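PDB 1R5M: SIR4-interacting protein SIF2 from Saccharomyces cerevisiae, which antagonizes telomeric silencing and works as a transcriptional corepressor subunit of the Set3C histone deacetylase complex. Local coordinates for residues Glu254-Asn259 against Trp297-Asp301. Numbering follows the deposited sequence.
Sequences EFNDTN and WVGDD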
# COMPACT_ATOMS: atom_id res chain seq x y z
N GLU A 254 -7.35 5.40 -2.97
CA GLU A 254 -6.35 6.44 -2.72
C GLU A 254 -6.92 7.83 -2.94
O GLU A 254 -7.33 8.18 -4.05
CB GLU A 254 -5.15 6.25 -3.66
CG GLU A 254 -4.30 5.01 -3.39
CD GLU A 254 -3.46 5.14 -2.13
OE1 GLU A 254 -3.43 6.24 -1.54
OE2 GLU A 254 -2.83 4.14 -1.74
N PHE A 255 -6.95 8.62 -1.88
CA PHE A 255 -7.48 9.97 -1.96
C PHE A 255 -6.35 10.98 -2.14
O PHE A 255 -5.31 10.89 -1.48
CB PHE A 255 -8.26 10.31 -0.69
CG PHE A 255 -8.93 11.66 -0.73
CD1 PHE A 255 -10.02 11.89 -1.56
CD2 PHE A 255 -8.47 12.70 0.08
CE1 PHE A 255 -10.65 13.14 -1.59
CE2 PHE A 255 -9.08 13.95 0.05
CZ PHE A 255 -10.17 14.17 -0.79
N ASN A 256 -6.56 11.93 -3.04
CA ASN A 256 -5.59 12.99 -3.31
C ASN A 256 -6.13 14.23 -2.59
O ASN A 256 -7.17 14.78 -2.97
CB ASN A 256 -5.50 13.20 -4.83
CG ASN A 256 -4.50 14.28 -5.23
OD1 ASN A 256 -3.79 14.15 -6.23
ND2 ASN A 256 -4.46 15.36 -4.47
N ASP A 257 -5.44 14.65 -1.54
CA ASP A 257 -5.89 15.78 -0.73
C ASP A 257 -5.72 17.15 -1.38
O ASP A 257 -6.16 18.15 -0.82
CB ASP A 257 -5.18 15.75 0.63
CG ASP A 257 -5.90 16.59 1.67
OD1 ASP A 257 -7.14 16.45 1.79
OD2 ASP A 257 -5.23 17.37 2.37
N THR A 258 -5.09 17.20 -2.55
CA THR A 258 -4.92 18.47 -3.24
C THR A 258 -6.05 18.70 -4.23
O THR A 258 -6.70 19.74 -4.19
CB THR A 258 -3.57 18.54 -3.98
OG1 THR A 258 -2.50 18.47 -3.04
CG2 THR A 258 -3.46 19.85 -4.76
N ASN A 259 -6.31 17.73 -5.11
CA ASN A 259 -7.39 17.88 -6.08
C ASN A 259 -8.72 17.37 -5.53
O ASN A 259 -9.76 17.48 -6.18
CB ASN A 259 -7.05 17.19 -7.41
CG ASN A 259 -6.85 15.69 -7.26
OD1 ASN A 259 -7.25 15.10 -6.27
ND2 ASN A 259 -6.23 15.08 -8.27
N TRP A 297 -1.67 7.90 -7.36
CA TRP A 297 -1.79 9.19 -7.99
C TRP A 297 -0.38 9.56 -8.43
O TRP A 297 0.60 9.23 -7.76
CB TRP A 297 -2.27 10.26 -7.00
CG TRP A 297 -3.73 10.24 -6.80
CD1 TRP A 297 -4.42 9.65 -5.78
CD2 TRP A 297 -4.71 10.81 -7.66
NE1 TRP A 297 -5.77 9.81 -5.96
CE2 TRP A 297 -5.98 10.52 -7.11
CE3 TRP A 297 -4.64 11.54 -8.86
CZ2 TRP A 297 -7.17 10.94 -7.72
CZ3 TRP A 297 -5.83 11.95 -9.46
CH2 TRP A 297 -7.08 11.65 -8.89
N VAL A 298 -0.29 10.23 -9.57
CA VAL A 298 0.99 10.71 -10.09
C VAL A 298 0.70 12.20 -10.23
O VAL A 298 0.18 12.65 -11.26
CB VAL A 298 1.34 10.10 -11.45
CG1 VAL A 298 2.64 10.68 -11.97
CG2 VAL A 298 1.46 8.58 -11.32
N GLY A 299 1.00 12.96 -9.19
CA GLY A 299 0.69 14.37 -9.23
C GLY A 299 -0.81 14.50 -9.07
O GLY A 299 -1.46 13.65 -8.44
N ASP A 300 -1.39 15.54 -9.66
CA ASP A 300 -2.82 15.78 -9.55
C ASP A 300 -3.61 15.52 -10.83
O ASP A 300 -4.83 15.51 -10.80
CB ASP A 300 -3.06 17.23 -9.13
CG ASP A 300 -2.45 17.56 -7.78
OD1 ASP A 300 -2.17 18.75 -7.54
OD2 ASP A 300 -2.26 16.63 -6.97
N ASP A 301 -2.91 15.30 -11.94
CA ASP A 301 -3.59 15.10 -13.22
C ASP A 301 -3.42 13.73 -13.84
O ASP A 301 -3.90 13.49 -14.95
CB ASP A 301 -3.10 16.14 -14.24
CG ASP A 301 -3.04 17.54 -13.67
OD1 ASP A 301 -4.04 18.01 -13.10
OD2 ASP A 301 -1.97 18.18 -13.80
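The indole of Trp297 reaches across to Glu254 on strand 250-256, where its NE1 donates a hydrogen bond to Glu254 O (3.0 Å, 156° at the hydrogen). The carbonyl oxygen lies close to the ring plane, whereas the N-H approaches it from above the carbonyl plane. Two residues on, Asn256 CB sits over one indole face, 3.6 Å from the centroid of the five-membered ring, in a CH-pi contact. With CG anti to the carbonyl carbon (chi1 -81°), the indole projects into this tight half of the interface, where it also touches Leu261 and Leu263 of strand 261-266. The packing continues at Asn259, whose ND2 slants toward the six-membered ring, 3.4 Å from Trp297 CZ3, and hydrogen-bonds Asp300 O at 2.9 Å, with that oxygen in its amide plane. The two segments occupy equivalent places in WD repeats 5 and 6, each the last part of a blade's innermost strand with the turn that follows, so the contact joins neighbouring blades of the beta-propeller. A leucine in place of Trp297 would probably leave Glu254 O without this donor and open a gap beside Asn256 CB. At the looser, solvent side, the exposed Thr258 rests its CG2 methyl against Asp300 OD1.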